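Local coordinates for protein carboxypeptidase Y inhibitor (Saccharomyces cerevisiae, PDB 1WPX) that inhibits the serine protease carboxypeptidase Y specifically and potently as a member of the phosphatidylethanolamine-binding protein family, at residues B[160-166]-B[212-218]. Numbering follows the deposited sequence.
With SO4 (sulfate ion), chain G.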
ATOM      1  N   GLY B 160      17.134  19.514  -8.764  1.00 48.20           N
ATOM      2  CA  GLY B 160      16.705  18.310  -8.080  1.00 47.12           C
ATOM      3  C   GLY B 160      15.291  18.499  -7.571  1.00 46.65           C
ATOM      4  O   GLY B 160      14.661  19.518  -7.862  1.00 46.35           O
ATOM      5  N   PRO B 161      14.750  17.529  -6.823  1.00 45.84           N
ATOM      6  CA  PRO B 161      13.386  17.671  -6.307  1.00 44.77           C
ATOM      7  C   PRO B 161      13.323  18.623  -5.113  1.00 42.90           C
ATOM      8  O   PRO B 161      14.315  18.818  -4.406  1.00 41.85           O
ATOM      9  CB  PRO B 161      13.018  16.239  -5.928  1.00 46.32           C
ATOM     10  CG  PRO B 161      14.333  15.676  -5.475  1.00 44.74           C
ATOM     11  CD  PRO B 161      15.283  16.183  -6.539  1.00 44.87           C
ATOM     12  N   HIS B 162      12.157  19.225  -4.907  1.00 41.94           N
ATOM     13  CA  HIS B 162      11.949  20.138  -3.788  1.00 40.07           C
ATOM     14  C   HIS B 162      10.782  19.648  -2.951  1.00 38.46           C
ATOM     15  O   HIS B 162       9.858  19.009  -3.462  1.00 36.58           O
ATOM     16  CB  HIS B 162      11.601  21.548  -4.269  1.00 42.26           C
ATOM     17  CG  HIS B 162      12.712  22.254  -4.977  1.00 45.18           C
ATOM     18  ND1 HIS B 162      12.637  23.586  -5.323  1.00 46.49           N
ATOM     19  CD2 HIS B 162      13.921  21.822  -5.404  1.00 46.27           C
ATOM     20  CE1 HIS B 162      13.752  23.944  -5.933  1.00 47.07           C
ATOM     21  NE2 HIS B 162      14.548  22.892  -5.995  1.00 47.75           N
ATOM     22  N   ARG B 163      10.822  19.963  -1.663  1.00 37.19           N
ATOM     23  CA  ARG B 163       9.740  19.601  -0.764  1.00 36.17           C
ATOM     24  C   ARG B 163       8.734  20.750  -0.744  1.00 37.47           C
ATOM     25  O   ARG B 163       9.099  21.905  -0.504  1.00 37.68           O
ATOM     26  CB  ARG B 163      10.267  19.360   0.651  1.00 32.58           C
ATOM     27  CG  ARG B 163      10.975  18.034   0.832  1.00 31.96           C
ATOM     28  CD  ARG B 163      11.710  17.986   2.154  1.00 29.57           C
ATOM     29  NE  ARG B 163      12.722  19.031   2.231  1.00 28.22           N
ATOM     30  CZ  ARG B 163      13.472  19.267   3.301  1.00 30.29           C
ATOM     31  NH1 ARG B 163      13.326  18.522   4.394  1.00 29.08           N
ATOM     32  NH2 ARG B 163      14.362  20.254   3.283  1.00 27.95           N
ATOM     33  N   TYR B 164       7.475  20.434  -1.024  1.00 37.72           N
ATOM     34  CA  TYR B 164       6.410  21.428  -1.005  1.00 37.37           C
ATOM     35  C   TYR B 164       5.527  21.055   0.176  1.00 37.21           C
ATOM     36  O   TYR B 164       4.722  20.121   0.098  1.00 38.02           O
ATOM     37  CB  TYR B 164       5.660  21.387  -2.331  1.00 38.90           C
ATOM     38  CG  TYR B 164       6.534  21.901  -3.444  1.00 41.73           C
ATOM     39  CD1 TYR B 164       6.797  23.269  -3.563  1.00 43.33           C
ATOM     40  CD2 TYR B 164       7.192  21.022  -4.308  1.00 41.78           C
ATOM     41  CE1 TYR B 164       7.695  23.754  -4.507  1.00 43.85           C
ATOM     42  CE2 TYR B 164       8.100  21.495  -5.259  1.00 43.66           C
ATOM     43  CZ  TYR B 164       8.348  22.865  -5.349  1.00 44.51           C
ATOM     44  OH  TYR B 164       9.264  23.352  -6.249  1.00 42.85           O
ATOM     45  N   VAL B 165       5.696  21.796   1.270  1.00 35.47           N
ATOM     46  CA  VAL B 165       4.987  21.526   2.517  1.00 33.96           C
ATOM     47  C   VAL B 165       3.761  22.367   2.884  1.00 33.73           C
ATOM     48  O   VAL B 165       3.831  23.590   2.984  1.00 32.98           O
ATOM     49  CB  VAL B 165       5.982  21.595   3.701  1.00 32.59           C
ATOM     50  CG1 VAL B 165       5.352  21.029   4.960  1.00 30.99           C
ATOM     51  CG2 VAL B 165       7.252  20.833   3.349  1.00 31.83           C
ATOM     52  N   PHE B 166       2.635  21.687   3.096  1.00 33.58           N
ATOM     53  CA  PHE B 166       1.404  22.348   3.512  1.00 33.06           C
ATOM     54  C   PHE B 166       1.309  22.234   5.032  1.00 32.98           C
ATOM     55  O   PHE B 166       1.550  21.160   5.593  1.00 31.10           O
ATOM     56  CB  PHE B 166       0.178  21.683   2.886  1.00 32.04           C
ATOM     57  CG  PHE B 166       0.037  21.935   1.418  1.00 32.96           C
ATOM     58  CD1 PHE B 166       0.400  20.960   0.491  1.00 31.61           C
ATOM     59  CD2 PHE B 166      -0.469  23.148   0.956  1.00 31.06           C
ATOM     60  CE1 PHE B 166       0.257  21.190  -0.875  1.00 31.06           C
ATOM     61  CE2 PHE B 166      -0.613  23.386  -0.405  1.00 31.31           C
ATOM     62  CZ  PHE B 166      -0.250  22.403  -1.326  1.00 30.96           C
ATOM     63  N   SER B 212      -0.122  18.670   8.787  1.00 30.16           N
ATOM     64  CA  SER B 212       0.784  18.880   7.661  1.00 28.83           C
ATOM     65  C   SER B 212       0.822  17.720   6.658  1.00 28.00           C
ATOM     66  O   SER B 212       0.728  16.557   7.031  1.00 28.04           O
ATOM     67  CB  SER B 212       2.198  19.134   8.176  1.00 28.82           C
ATOM     68  OG  SER B 212       3.100  19.295   7.096  1.00 31.86           O
ATOM     69  N   ASN B 213       0.955  18.058   5.384  1.00 28.19           N
ATOM     70  CA  ASN B 213       1.052  17.079   4.309  1.00 29.25           C
ATOM     71  C   ASN B 213       2.086  17.665   3.349  1.00 31.42           C
ATOM     72  O   ASN B 213       2.420  18.842   3.451  1.00 33.34           O
ATOM     73  CB  ASN B 213      -0.285  16.924   3.589  1.00 28.55           C
ATOM     74  CG  ASN B 213      -0.393  15.609   2.823  1.00 26.35           C
ATOM     75  OD1 ASN B 213       0.606  14.954   2.543  1.00 27.07           O
ATOM     76  ND2 ASN B 213      -1.611  15.228   2.474  1.00 25.09           N
ATOM     77  N   PHE B 214       2.600  16.869   2.421  1.00 32.64           N
ATOM     78  CA  PHE B 214       3.589  17.400   1.494  1.00 34.64           C
ATOM     79  C   PHE B 214       3.804  16.501   0.283  1.00 35.93           C
ATOM     80  O   PHE B 214       3.400  15.339   0.268  1.00 37.47           O
ATOM     81  CB  PHE B 214       4.922  17.612   2.216  1.00 34.04           C
ATOM     82  CG  PHE B 214       5.669  16.341   2.479  1.00 33.74           C
ATOM     83  CD1 PHE B 214       6.851  16.065   1.803  1.00 33.90           C
ATOM     84  CD2 PHE B 214       5.169  15.397   3.365  1.00 33.74           C
ATOM     85  CE1 PHE B 214       7.522  14.864   2.003  1.00 32.42           C
ATOM     86  CE2 PHE B 214       5.831  14.195   3.573  1.00 33.61           C
ATOM     87  CZ  PHE B 214       7.010  13.927   2.889  1.00 33.20           C
ATOM     88  N   PHE B 215       4.448  17.054  -0.736  1.00 36.21           N
ATOM     89  CA  PHE B 215       4.725  16.306  -1.947  1.00 35.78           C
ATOM     90  C   PHE B 215       6.041  16.791  -2.542  1.00 36.50           C
ATOM     91  O   PHE B 215       6.622  17.776  -2.068  1.00 36.28           O
ATOM     92  CB  PHE B 215       3.573  16.469  -2.952  1.00 34.37           C
ATOM     93  CG  PHE B 215       3.494  17.830  -3.605  1.00 34.86           C
ATOM     94  CD1 PHE B 215       4.132  18.074  -4.820  1.00 35.89           C
ATOM     95  CD2 PHE B 215       2.735  18.851  -3.038  1.00 36.00           C
ATOM     96  CE1 PHE B 215       4.007  19.313  -5.465  1.00 36.47           C
ATOM     97  CE2 PHE B 215       2.602  20.099  -3.673  1.00 36.78           C
ATOM     98  CZ  PHE B 215       3.237  20.328  -4.889  1.00 36.58           C
ATOM     99  N   TYR B 216       6.522  16.075  -3.553  1.00 36.12           N
ATOM    100  CA  TYR B 216       7.762  16.434  -4.225  1.00 35.68           C
ATOM    101  C   TYR B 216       7.460  16.806  -5.666  1.00 36.37           C
ATOM    102  O   TYR B 216       6.522  16.291  -6.279  1.00 35.69           O
ATOM    103  CB  TYR B 216       8.765  15.271  -4.226  1.00 33.89           C
ATOM    104  CG  TYR B 216       9.470  14.987  -2.915  1.00 32.01           C
ATOM    105  CD1 TYR B 216       8.957  14.060  -2.009  1.00 31.85           C
ATOM    106  CD2 TYR B 216      10.681  15.607  -2.606  1.00 31.65           C
ATOM    107  CE1 TYR B 216       9.635  13.750  -0.828  1.00 32.94           C
ATOM    108  CE2 TYR B 216      11.370  15.309  -1.428  1.00 31.74           C
ATOM    109  CZ  TYR B 216      10.843  14.378  -0.542  1.00 33.96           C
ATOM    110  OH  TYR B 216      11.512  14.078   0.625  1.00 33.95           O
ATOM    111  N   ALA B 217       8.268  17.711  -6.198  1.00 37.43           N
ATOM    112  CA  ALA B 217       8.140  18.148  -7.576  1.00 39.02           C
ATOM    113  C   ALA B 217       9.561  18.418  -8.049  1.00 41.05           C
ATOM    114  O   ALA B 217      10.428  18.809  -7.259  1.00 38.98           O
ATOM    115  CB  ALA B 217       7.301  19.404  -7.663  1.00 38.36           C
ATOM    116  N   GLU B 218       9.797  18.202  -9.335  1.00 44.59           N
ATOM    117  CA  GLU B 218      11.123  18.397  -9.895  1.00 47.89           C
ATOM    118  C   GLU B 218      11.055  18.835 -11.350  1.00 49.30           C
ATOM    119  O   GLU B 218      10.102  18.522 -12.062  1.00 48.21           O
ATOM    120  CB  GLU B 218      11.910  17.088  -9.794  1.00 47.60           C
ATOM    121  CG  GLU B 218      13.406  17.232  -9.881  1.00 49.08           C
ATOM    122  CD  GLU B 218      14.108  15.893  -9.927  1.00 50.66           C
ATOM    123  OE1 GLU B 218      15.347  15.862  -9.769  1.00 50.76           O
ATOM    124  OE2 GLU B 218      13.420  14.870 -10.132  1.00 52.51           O
TER
HETATM  125  S   SO4 G 902      10.099  27.243  -5.807  1.00 73.88           S
HETATM  126  O1  SO4 G 902      10.067  28.692  -6.076  1.00 75.28           O
HETATM  127  O2  SO4 G 902       9.006  26.588  -6.551  1.00 73.76           O
HETATM  128  O3  SO4 G 902      11.398  26.694  -6.240  1.00 75.27           O
HETATM  129  O4  SO4 G 902       9.931  27.012  -4.362  1.00 73.68           O
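The carbonyl oxygen of Phe166 is gripped twice by 212-218: Ser212 OG at 2.9 Å and Asn213 N at 3.2 Å reach it from opposite faces of the carbonyl plane. The Asn213 bond is one half of the Phe166-Asn213 backbone pair; matching pairs join Tyr164 with Phe215 and His162 with Ala217, where Ala217 N to His162 O is weak at 3.4 Å. This is antiparallel pairing in the beta-fold of the phosphatidylethanolamine-binding family, strand 162-170 lying between 208-217 and 90-96. On the sheet face carrying Tyr164 and Phe215, Tyr164 CB sits over the Phe215 ring, 3.8 Å from its centroid, in a CH-pi contact; the two rings, 27° apart in plane, barely overlap. Phe215 has CG between backbone N and carbonyl carbon (chi1 72°), and Phe166 CE1 meets the edge of the Phe215 ring. Past the Ala217 methyl, Tyr164 OH gives a long 3.3 Å hydrogen bond to O2 of a sulfate, probably from the crystallisation liquor, which His112 and Ala154 also bind. With an alanine in place of Tyr164, Ala217 and Phe215 would probably lose their aromatic neighbour, and the sulfate one donor. On the other face, Arg163 CG lies 3.6 Å from Tyr216 CE2, while the Arg163 guanidinium forms salt bridges with Asp98 and Asp24.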